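Local structure of beta-catenin homolog sys-1 (Caenorhabditis elegans, 3C2G) at residues G287-V292 with C305-Q310; P337-I342 with A388-R393; V352-Q357 with L405-M410; F370-I375 with C399-T404. The protein regulates transcription in the Wnt signaling asymmetry pathway, binding the TCF factor POP-1 directly and activating or repressing target genes as upstream signals dictate. All blocks are in the same frame, centred on the assembly; numbering follows the deposited sequence.

Contact 1 of 4, residues G287-V292 with C305-Q310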
# COMPACT_ATOMS: atom_id res chain seq x y z
N GLY A 287 6.98 15.91 -3.47
CA GLY A 287 8.30 16.52 -3.56
C GLY A 287 9.20 16.11 -2.39
O GLY A 287 10.39 15.85 -2.58
N ALA A 288 8.64 16.05 -1.19
CA ALA A 288 9.38 15.66 -0.00
C ALA A 288 9.90 14.22 -0.12
O ALA A 288 11.08 13.96 0.08
CB ALA A 288 8.53 15.84 1.23
N ILE A 289 9.01 13.30 -0.45
CA ILE A 289 9.42 11.91 -0.63
C ILE A 289 10.54 11.75 -1.65
O ILE A 289 11.53 11.06 -1.39
CB ILE A 289 8.23 11.03 -1.03
CG1 ILE A 289 7.19 11.01 0.09
CG2 ILE A 289 8.69 9.61 -1.32
CD1 ILE A 289 5.89 10.38 -0.34
N THR A 290 10.41 12.40 -2.80
CA THR A 290 11.36 12.21 -3.88
C THR A 290 12.72 12.82 -3.54
O THR A 290 13.74 12.29 -3.98
CB THR A 290 10.83 12.67 -5.28
OG1 THR A 290 10.60 14.08 -5.27
CG2 THR A 290 9.52 11.99 -5.61
N THR A 291 12.73 13.90 -2.76
CA THR A 291 13.97 14.50 -2.26
C THR A 291 14.72 13.53 -1.34
O THR A 291 15.93 13.36 -1.47
CB THR A 291 13.71 15.80 -1.47
OG1 THR A 291 13.05 16.75 -2.32
CG2 THR A 291 15.02 16.44 -0.94
N VAL A 292 13.96 12.89 -0.45
CA VAL A 292 14.51 12.04 0.59
C VAL A 292 15.05 10.74 0.02
O VAL A 292 16.10 10.27 0.46
CB VAL A 292 13.46 11.78 1.71
CG1 VAL A 292 13.85 10.58 2.59
CG2 VAL A 292 13.28 13.04 2.57
N CYS A 305 9.02 4.83 -1.80
CA CYS A 305 8.31 4.46 -3.02
C CYS A 305 6.95 3.81 -2.74
O CYS A 305 5.99 4.04 -3.48
CB CYS A 305 9.20 3.62 -3.94
SG CYS A 305 10.63 4.61 -4.60
N LYS A 306 6.89 3.02 -1.67
CA LYS A 306 5.63 2.44 -1.16
C LYS A 306 4.59 3.53 -0.86
O LYS A 306 3.43 3.40 -1.24
CB LYS A 306 5.92 1.64 0.11
CG LYS A 306 4.80 0.75 0.62
CD LYS A 306 5.11 0.28 2.06
CE LYS A 306 4.13 -0.79 2.60
NZ LYS A 306 2.67 -0.49 2.40
N LEU A 307 5.02 4.59 -0.19
CA LEU A 307 4.16 5.71 0.11
C LEU A 307 3.77 6.52 -1.16
O LEU A 307 2.63 6.96 -1.28
CB LEU A 307 4.81 6.62 1.16
CG LEU A 307 3.99 7.81 1.68
CD1 LEU A 307 2.67 7.41 2.33
CD2 LEU A 307 4.82 8.72 2.61
N LEU A 308 4.71 6.70 -2.08
CA LEU A 308 4.42 7.31 -3.36
C LEU A 308 3.32 6.53 -4.07
O LEU A 308 2.36 7.12 -4.55
CB LEU A 308 5.66 7.36 -4.24
CG LEU A 308 6.63 8.50 -3.94
CD1 LEU A 308 7.86 8.40 -4.83
CD2 LEU A 308 5.96 9.84 -4.11
N LEU A 309 3.45 5.21 -4.10
CA LEU A 309 2.44 4.37 -4.70
C LEU A 309 1.07 4.70 -4.09
O LEU A 309 0.09 4.88 -4.80
CB LEU A 309 2.78 2.89 -4.48
CG LEU A 309 1.85 1.87 -5.12
CD1 LEU A 309 1.83 2.03 -6.65
CD2 LEU A 309 2.20 0.41 -4.71
N GLN A 310 1.03 4.82 -2.77
CA GLN A 310 -0.22 4.92 -2.05
C GLN A 310 -0.95 6.22 -2.36
O GLN A 310 -2.16 6.26 -2.27
CB GLN A 310 0.06 4.85 -0.56
CG GLN A 310 -1.14 4.51 0.28
CD GLN A 310 -0.80 4.44 1.76
OE1 GLN A 310 0.20 3.81 2.14
NE2 GLN A 310 -1.60 5.11 2.60

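Contact 2 of 4, residues P337-I342 with A388-R393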
# COMPACT_ATOMS: atom_id res chain seq x y z
N PRO A 337 17.77 -1.94 -8.96
CA PRO A 337 17.69 -3.36 -9.26
C PRO A 337 16.61 -4.18 -8.54
O PRO A 337 16.43 -5.36 -8.86
CB PRO A 337 19.08 -3.88 -8.90
CG PRO A 337 19.59 -2.93 -7.85
CD PRO A 337 18.91 -1.61 -8.07
N ASP A 338 15.87 -3.59 -7.60
CA ASP A 338 14.88 -4.43 -6.91
C ASP A 338 13.41 -4.25 -7.30
O ASP A 338 12.89 -3.13 -7.46
CB ASP A 338 15.18 -4.55 -5.40
CG ASP A 338 14.12 -3.97 -4.52
OD1 ASP A 338 14.15 -2.75 -4.27
OD2 ASP A 338 13.29 -4.75 -4.03
N ASP A 339 12.75 -5.40 -7.47
CA ASP A 339 11.40 -5.46 -8.02
C ASP A 339 10.35 -4.70 -7.24
O ASP A 339 9.38 -4.22 -7.83
CB ASP A 339 10.97 -6.91 -8.21
CG ASP A 339 11.68 -7.59 -9.38
OD1 ASP A 339 12.20 -6.88 -10.28
OD2 ASP A 339 11.73 -8.84 -9.39
N GLU A 340 10.53 -4.56 -5.92
CA GLU A 340 9.56 -3.82 -5.12
C GLU A 340 9.58 -2.36 -5.53
O GLU A 340 8.54 -1.71 -5.59
CB GLU A 340 9.86 -3.95 -3.62
CG GLU A 340 9.49 -5.30 -3.02
CD GLU A 340 8.00 -5.63 -3.15
OE1 GLU A 340 7.16 -4.71 -3.00
OE2 GLU A 340 7.69 -6.82 -3.39
N VAL A 341 10.76 -1.84 -5.80
CA VAL A 341 10.91 -0.46 -6.22
C VAL A 341 10.31 -0.29 -7.63
O VAL A 341 9.60 0.67 -7.88
CB VAL A 341 12.39 0.00 -6.13
CG1 VAL A 341 12.56 1.37 -6.70
CG2 VAL A 341 12.84 0.02 -4.68
N ILE A 342 10.57 -1.25 -8.53
CA ILE A 342 10.02 -1.21 -9.88
C ILE A 342 8.51 -1.25 -9.80
O ILE A 342 7.81 -0.52 -10.52
CB ILE A 342 10.51 -2.39 -10.77
CG1 ILE A 342 12.04 -2.46 -10.84
CG2 ILE A 342 9.91 -2.30 -12.15
CD1 ILE A 342 12.73 -1.16 -11.13
N ALA A 388 6.08 -18.38 -6.21
CA ALA A 388 4.80 -17.71 -6.41
C ALA A 388 4.81 -16.21 -6.08
O ALA A 388 4.20 -15.42 -6.81
CB ALA A 388 3.69 -18.43 -5.65
N PRO A 389 5.48 -15.80 -4.98
CA PRO A 389 5.51 -14.37 -4.64
C PRO A 389 6.14 -13.50 -5.73
O PRO A 389 5.60 -12.44 -6.06
CB PRO A 389 6.36 -14.32 -3.36
CG PRO A 389 6.27 -15.69 -2.79
CD PRO A 389 6.22 -16.60 -3.98
N LYS A 390 7.26 -13.95 -6.27
CA LYS A 390 8.00 -13.22 -7.30
C LYS A 390 7.28 -13.22 -8.66
O LYS A 390 7.28 -12.20 -9.35
CB LYS A 390 9.45 -13.75 -7.38
CG LYS A 390 10.18 -13.58 -8.71
CD LYS A 390 10.98 -12.27 -8.83
CE LYS A 390 12.13 -12.44 -9.85
NZ LYS A 390 12.59 -11.18 -10.51
N ARG A 391 6.67 -14.34 -9.02
CA ARG A 391 5.87 -14.44 -10.25
C ARG A 391 4.68 -13.48 -10.21
O ARG A 391 4.39 -12.82 -11.21
CB ARG A 391 5.39 -15.87 -10.48
CG ARG A 391 4.73 -16.10 -11.84
CD ARG A 391 4.49 -17.58 -12.13
NE ARG A 391 3.52 -18.16 -11.20
CZ ARG A 391 3.81 -19.03 -10.24
NH1 ARG A 391 5.06 -19.46 -10.07
NH2 ARG A 391 2.85 -19.48 -9.44
N ASN A 392 4.01 -13.38 -9.07
CA ASN A 392 2.94 -12.40 -8.97
C ASN A 392 3.44 -10.95 -9.09
O ASN A 392 2.74 -10.10 -9.63
CB ASN A 392 2.10 -12.60 -7.71
CG ASN A 392 0.74 -11.92 -7.79
OD1 ASN A 392 -0.14 -12.35 -8.54
ND2 ASN A 392 0.58 -10.84 -7.04
N ARG A 393 4.65 -10.69 -8.61
CA ARG A 393 5.21 -9.34 -8.66
C ARG A 393 5.50 -8.90 -10.10
O ARG A 393 5.12 -7.80 -10.52
CB ARG A 393 6.48 -9.23 -7.79
CG ARG A 393 6.60 -7.92 -7.01
CD ARG A 393 5.37 -7.77 -6.11
NE ARG A 393 5.45 -6.67 -5.14
CZ ARG A 393 4.44 -6.31 -4.34
NH1 ARG A 393 3.27 -6.94 -4.39
NH2 ARG A 393 4.60 -5.30 -3.50

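Contact 3 of 4, residues V352-Q357 with L405-M410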
# COMPACT_ATOMS: atom_id res chain seq x y z
N VAL A 352 -0.19 8.60 -12.09
CA VAL A 352 0.14 10.02 -12.18
C VAL A 352 -0.16 10.57 -13.58
O VAL A 352 -0.55 11.73 -13.70
CB VAL A 352 1.59 10.34 -11.74
CG1 VAL A 352 2.61 10.08 -12.85
CG2 VAL A 352 1.71 11.78 -11.27
N VAL A 353 0.02 9.75 -14.62
CA VAL A 353 -0.22 10.22 -15.98
C VAL A 353 -1.71 10.23 -16.29
O VAL A 353 -2.13 10.91 -17.22
CB VAL A 353 0.53 9.40 -17.08
CG1 VAL A 353 2.04 9.39 -16.83
CG2 VAL A 353 -0.02 7.97 -17.21
N ALA A 354 -2.50 9.48 -15.52
CA ALA A 354 -3.93 9.33 -15.83
C ALA A 354 -4.67 10.66 -15.76
O ALA A 354 -4.62 11.34 -14.74
CB ALA A 354 -4.56 8.32 -14.91
N HIS A 355 -5.33 11.02 -16.87
CA HIS A 355 -6.21 12.20 -16.96
C HIS A 355 -5.48 13.53 -16.96
O HIS A 355 -6.09 14.56 -16.71
CB HIS A 355 -7.24 12.23 -15.82
CG HIS A 355 -8.13 11.02 -15.75
ND1 HIS A 355 -8.21 10.22 -14.63
CD2 HIS A 355 -8.96 10.47 -16.67
CE1 HIS A 355 -9.06 9.23 -14.86
NE2 HIS A 355 -9.53 9.36 -16.09
N LYS A 356 -4.17 13.53 -17.25
CA LYS A 356 -3.35 14.72 -17.09
C LYS A 356 -2.39 14.86 -18.27
O LYS A 356 -1.27 14.32 -18.27
CB LYS A 356 -2.59 14.68 -15.76
CG LYS A 356 -3.42 14.44 -14.52
CD LYS A 356 -2.51 14.31 -13.28
CE LYS A 356 -3.10 13.39 -12.20
NZ LYS A 356 -3.03 11.95 -12.59
N GLN A 357 -2.83 15.63 -19.26
CA GLN A 357 -2.12 15.78 -20.52
C GLN A 357 -0.70 16.30 -20.34
O GLN A 357 0.26 15.68 -20.81
CB GLN A 357 -2.91 16.69 -21.47
CG GLN A 357 -2.47 16.57 -22.92
CD GLN A 357 -2.52 15.13 -23.41
OE1 GLN A 357 -3.57 14.48 -23.35
NE2 GLN A 357 -1.39 14.63 -23.88
N LEU A 405 1.03 2.54 -20.63
CA LEU A 405 1.00 2.62 -22.09
C LEU A 405 -0.37 3.03 -22.58
O LEU A 405 -0.49 3.93 -23.41
CB LEU A 405 1.42 1.30 -22.75
CG LEU A 405 1.46 1.25 -24.30
CD1 LEU A 405 2.43 2.27 -24.85
CD2 LEU A 405 1.81 -0.15 -24.84
N ASN A 406 -1.40 2.39 -22.05
CA ASN A 406 -2.77 2.60 -22.48
C ASN A 406 -3.28 4.00 -22.19
O ASN A 406 -4.02 4.57 -22.99
CB ASN A 406 -3.69 1.54 -21.86
CG ASN A 406 -3.36 0.12 -22.32
OD1 ASN A 406 -2.54 -0.09 -23.23
ND2 ASN A 406 -3.99 -0.87 -21.69
N ASN A 407 -2.85 4.58 -21.07
CA ASN A 407 -3.14 5.98 -20.76
C ASN A 407 -2.49 6.97 -21.73
O ASN A 407 -3.02 8.06 -21.92
CB ASN A 407 -2.78 6.31 -19.31
CG ASN A 407 -3.69 5.62 -18.31
OD1 ASN A 407 -4.81 5.23 -18.64
ND2 ASN A 407 -3.21 5.44 -17.07
N PHE A 408 -1.37 6.58 -22.34
CA PHE A 408 -0.75 7.38 -23.41
C PHE A 408 -1.50 7.28 -24.74
O PHE A 408 -1.76 8.28 -25.39
CB PHE A 408 0.70 6.97 -23.65
CG PHE A 408 1.65 7.39 -22.59
CD1 PHE A 408 1.72 8.71 -22.19
CD2 PHE A 408 2.50 6.47 -22.01
CE1 PHE A 408 2.60 9.11 -21.20
CE2 PHE A 408 3.40 6.85 -21.02
CZ PHE A 408 3.44 8.18 -20.61
N LEU A 409 -1.81 6.05 -25.16
CA LEU A 409 -2.30 5.81 -26.52
C LEU A 409 -3.63 6.50 -26.84
O LEU A 409 -3.94 6.73 -28.00
CB LEU A 409 -2.34 4.31 -26.84
CG LEU A 409 -1.00 3.57 -26.85
CD1 LEU A 409 -1.16 2.05 -26.89
CD2 LEU A 409 -0.09 4.05 -27.97
N MSE A 410 -4.38 6.85 -25.80
CA MSE A 410 -5.63 7.59 -25.95
C MSE A 410 -5.46 8.86 -26.77
O MSE A 410 -6.24 9.12 -27.70
CB MSE A 410 -6.21 7.93 -24.58
CG MSE A 410 -6.29 6.74 -23.64
SE MSE A 410 -7.95 5.71 -23.76
CE MSE A 410 -8.17 5.46 -25.70

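Contact 4 of 4, residues F370-I375 with C399-T404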
# COMPACT_ATOMS: atom_id res chain seq x y z
N PHE A 370 9.63 4.51 -23.94
CA PHE A 370 10.79 3.66 -24.11
C PHE A 370 11.07 2.83 -22.85
O PHE A 370 11.36 1.64 -22.93
CB PHE A 370 12.02 4.51 -24.44
CG PHE A 370 12.86 3.95 -25.53
CD1 PHE A 370 12.82 4.51 -26.81
CD2 PHE A 370 13.70 2.85 -25.29
CE1 PHE A 370 13.59 3.99 -27.84
CE2 PHE A 370 14.48 2.32 -26.31
CZ PHE A 370 14.43 2.89 -27.60
N LEU A 371 10.97 3.46 -21.68
CA LEU A 371 11.28 2.80 -20.43
C LEU A 371 10.33 1.67 -20.12
O LEU A 371 10.77 0.61 -19.64
CB LEU A 371 11.32 3.80 -19.27
CG LEU A 371 11.61 3.22 -17.89
CD1 LEU A 371 12.98 2.58 -17.86
CD2 LEU A 371 11.49 4.28 -16.84
N LEU A 372 9.04 1.87 -20.38
CA LEU A 372 8.06 0.79 -20.27
C LEU A 372 8.47 -0.43 -21.09
O LEU A 372 8.32 -1.56 -20.64
CB LEU A 372 6.68 1.24 -20.73
CG LEU A 372 6.09 2.48 -20.08
CD1 LEU A 372 4.78 2.82 -20.77
CD2 LEU A 372 5.91 2.30 -18.58
N HIS A 373 8.98 -0.19 -22.29
CA HIS A 373 9.40 -1.26 -23.17
C HIS A 373 10.56 -2.04 -22.56
O HIS A 373 10.60 -3.26 -22.61
CB HIS A 373 9.77 -0.71 -24.56
CG HIS A 373 10.22 -1.77 -25.52
ND1 HIS A 373 11.53 -2.21 -25.59
CD2 HIS A 373 9.53 -2.49 -26.43
CE1 HIS A 373 11.62 -3.15 -26.51
NE2 HIS A 373 10.42 -3.34 -27.04
N THR A 374 11.51 -1.32 -21.98
CA THR A 374 12.67 -1.91 -21.34
C THR A 374 12.28 -2.72 -20.09
O THR A 374 12.82 -3.80 -19.86
CB THR A 374 13.69 -0.82 -20.98
OG1 THR A 374 14.00 -0.06 -22.15
CG2 THR A 374 14.97 -1.40 -20.39
N ILE A 375 11.34 -2.22 -19.29
CA ILE A 375 10.95 -2.91 -18.07
C ILE A 375 10.24 -4.22 -18.37
O ILE A 375 10.54 -5.23 -17.76
CB ILE A 375 10.10 -2.02 -17.14
CG1 ILE A 375 10.95 -0.90 -16.58
CG2 ILE A 375 9.56 -2.81 -15.98
CD1 ILE A 375 10.15 0.35 -16.36
N CYS A 399 1.75 -5.49 -15.74
CA CYS A 399 0.42 -4.93 -15.74
C CYS A 399 0.44 -3.41 -15.54
O CYS A 399 -0.27 -2.70 -16.24
CB CYS A 399 -0.44 -5.60 -14.70
SG CYS A 399 -2.17 -5.18 -14.91
N ASN A 400 1.25 -2.93 -14.60
CA ASN A 400 1.47 -1.49 -14.43
C ASN A 400 1.99 -0.81 -15.68
O ASN A 400 1.53 0.28 -16.02
CB ASN A 400 2.48 -1.22 -13.31
CG ASN A 400 1.94 -1.52 -11.92
OD1 ASN A 400 0.73 -1.52 -11.69
ND2 ASN A 400 2.84 -1.76 -10.98
N CYS A 401 2.97 -1.41 -16.34
CA CYS A 401 3.58 -0.79 -17.52
C CYS A 401 2.58 -0.62 -18.66
O CYS A 401 2.46 0.46 -19.23
CB CYS A 401 4.81 -1.56 -17.97
SG CYS A 401 6.23 -1.46 -16.82
N LEU A 402 1.82 -1.68 -18.95
CA LEU A 402 0.82 -1.66 -20.01
C LEU A 402 -0.33 -0.73 -19.70
O LEU A 402 -0.91 -0.12 -20.62
CB LEU A 402 0.30 -3.06 -20.28
CG LEU A 402 1.32 -4.10 -20.75
CD1 LEU A 402 0.63 -5.44 -20.74
CD2 LEU A 402 1.90 -3.81 -22.15
N ARG A 403 -0.69 -0.61 -18.43
CA ARG A 403 -1.72 0.36 -18.04
C ARG A 403 -1.20 1.80 -18.28
O ARG A 403 -1.94 2.68 -18.70
CB ARG A 403 -2.13 0.15 -16.58
CG ARG A 403 -3.61 0.38 -16.31
CD ARG A 403 -4.04 0.06 -14.85
NE ARG A 403 -3.05 0.48 -13.87
CZ ARG A 403 -2.31 -0.36 -13.15
NH1 ARG A 403 -2.48 -1.67 -13.28
NH2 ARG A 403 -1.40 0.13 -12.30
N THR A 404 0.08 2.03 -18.05
CA THR A 404 0.66 3.32 -18.35
C THR A 404 0.65 3.56 -19.86
O THR A 404 0.30 4.66 -20.30
CB THR A 404 2.09 3.45 -17.82
OG1 THR A 404 2.09 3.08 -16.44
CG2 THR A 404 2.61 4.87 -18.00

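Contact 1 of 4, residues G287-V292 with C305-Q310
Between Ile289 and its partners Leu307 and Leu308 no flat side chain takes part; a flat group to note is the backbone carbonyl of Gly287, within helix 285-292 and away from the interface. Thr291 reaches it twice, OG1 and N arriving from opposite faces of its plane, and OG1 lies 2.8 Å from Gly287 O. The contact itself is wholly aliphatic and divides over the two branches of Ile289. With chi1 at -63°, CG2 stands anti to the backbone N and comes within 3.5 Å of Leu308 CG, while the other branch carries CD1 across to Leu307, 3.6 Å from its CD2. Ile289 crosses Leu307 at about a right angle but runs past Leu308 in the opposite sense, and its CD1 thus fits between the two leucines, 3.8 Å from Leu308 CD2. Thr290 adds a methyl at the flank, its CG2 4.0 Å from Leu308 CD1. All four touching residues are buried: Leu329 covers Thr290 and Leu308, and Phe264 of helix 251-270 lies against Leu307. On helix 298-311, Leu309 packs on an aromatic side chain of the bound peptide. The two segment axes run antiparallel at 157°, 10.0 Å apart, joined by a short connection. Such an antiparallel helix pair with an aliphatic seam is a basic unit of the armadillo-domain superhelix.

Contact 2 of 4, residues P337-I342 with A388-R393
Two salt bridges join Asp339 and Glu340 to Lys390 and Arg393. In the first, the ammonium NZ of Lys390 meets Asp339 OD2 at 2.7 Å, nearly along the C-O direction; the lysine chain is bent at chi2 and crosses the aspartate at about a right angle. The second is broader. Arg393 NH2 donates to Glu340 OE1 at 2.7 Å, with an N-H...O angle of 151°, and uses the syn lone pair of that oxygen, while Glu340 OE2 comes 2.8 Å from Arg393 NE. The carboxylate thus lies at the guanidinium edge, OE1 17° out of its plane, and the two planes are turned 37° apart. A bend at chi2 in Arg393 brings its head back to the glutamate, whose own chain is also bent. By a further kind of interaction, cation-pi, Arg393 meets Tyr343, one helical turn after Asp339. Replacing Arg393 by a leucine would probably cost the Glu340 carboxylate this salt bridge and Tyr343 its cationic partner. Asp339 OD1 is hydrogen-bonded to Tyr379 OH, so each oxygen of that carboxylate has a partner, and Asp338, the N-cap of helix 339-352, accepts a weak bond from Glu340 N to its OD2. This polar surface patch ties the start of helix 339-352 to the first turns of helix 388-409, with helix 298-311 beside Glu340 and Val341 and with Ile397, about a turn beyond Arg393 on helix 388-409, packed on Asp339 and Ile342.

Contact 3 of 4, residues V352-Q357 with L405-M410
Ala354 and Asn407 are the nearest residues, their CA atoms 6.0 Å apart, where a type II turn from Val353 to Lys356, with His355 at positive phi, comes up against a helical segment. Val353 carries most of the packing from the turn side. Its chi1 of -57° puts CG2 in the crowded position between the backbone N and the carbonyl carbon, and from there this methyl meets Asn407 CB at 3.8 Å. CG1, the other methyl, comes obliquely to the Phe408 ring, 4.2 Å from CZ. Ala354 CB touches the amide end of the asparagine, 3.8 Å from ND2. The amide is thus wedged against two apolar side chains, yet its polar atoms are occupied: OD1 is hydrogen-bonded to the backbone of the bound peptide, and ND2 makes a weak bond to Ser350 O. This is consistent with the groove asparagines of other armadillo proteins, which hydrogen-bond the main chain of an extended ligand. Around the turn, Lys356 NZ lies 2.7 Å from Val352 O and 2.7 Å from Ala354 O, two bonds that draw the carbonyls on both sides of Val353 toward one ammonium group. Val352 O is approached from well above its carbonyl plane, Ala354 O much nearer to it. His355 N, on the same turn, donates to an acidic side chain of the peptide. The turn links helix 339-352 to helix 357-365, whose Lys360 lies against Val353 and Phe408, while helix 457-472 covers helix 388-409 at Asn406 and Leu409.

Contact 4 of 4, residues F370-I375 with C399-T404
Leu372 and Cys401, whose CA atoms are 5.5 Å apart, account for most of the buried surface, with Thr404 next. Leu372 points its branched end across the gap: with chi1 at -54°, CG stands opposite the carbonyl carbon, and CD1 reaches 3.7 Å from Cys401 O, over the helix backbone itself. CD2 settles against Cys401 CB at 4.1 Å. The same leucine crosses Thr404 at a slant, its CD1 4.0 Å from Thr404 CB, so that one side chain spans two residues on the same face of the facing helix. Cys401 answers in the other direction. Its SG lies 3.7 Å from Ile375 CG2, one turn on from Leu372, an apolar contact of sulfur with methyl. A glycine in place of Leu372 would probably open a gap over the Cys401 carbonyl and strip Thr404 of part of its apolar cover. The hydroxyl of Thr404 turns back along its own helix, OG1 2.9 Å from Asn400 O, which also receives Thr404 N from the opposite face of its plane. Nearby, Arg403 NH2 donates to Asn400 OD1 and to Ser350 OG, holding these groove-side residues together where the bound peptide packs on Asn400 and Arg403. The short axes run antiparallel at 155° and 9.6 Å apart. Around them, helix 325-335 covers Leu371 and Ile375 through Ile333, helix 339-352 packs on Cys401 and Thr404, and helix 457-472 lies against Leu402 on the far flank of helix 388-409.

Contacts 1, 3 and 4 are buried, whereas contact 2 lies at the surface and is built from paired charges. Contacts 1 and 4 are antiparallel helix pairs sealed by apolar side chains, a cysteine sulfur among them in contact 4; contact 3 sets a turn against a helix and mixes apolar packing with an asparagine that hydrogen-bonds the bound peptide's backbone. Helix 388-409 serves contacts 2, 4 and 3 in succession, changing from salt bridges to apolar packing. Contacts 3 and 4, centres 12 Å apart, touch through Leu372 with Leu405 and Phe408 and through Val353 with Thr404; contacts 2 and 4 touch through Ile342 and Ile375. Contact 1 belongs to earlier helices and touches none of the others.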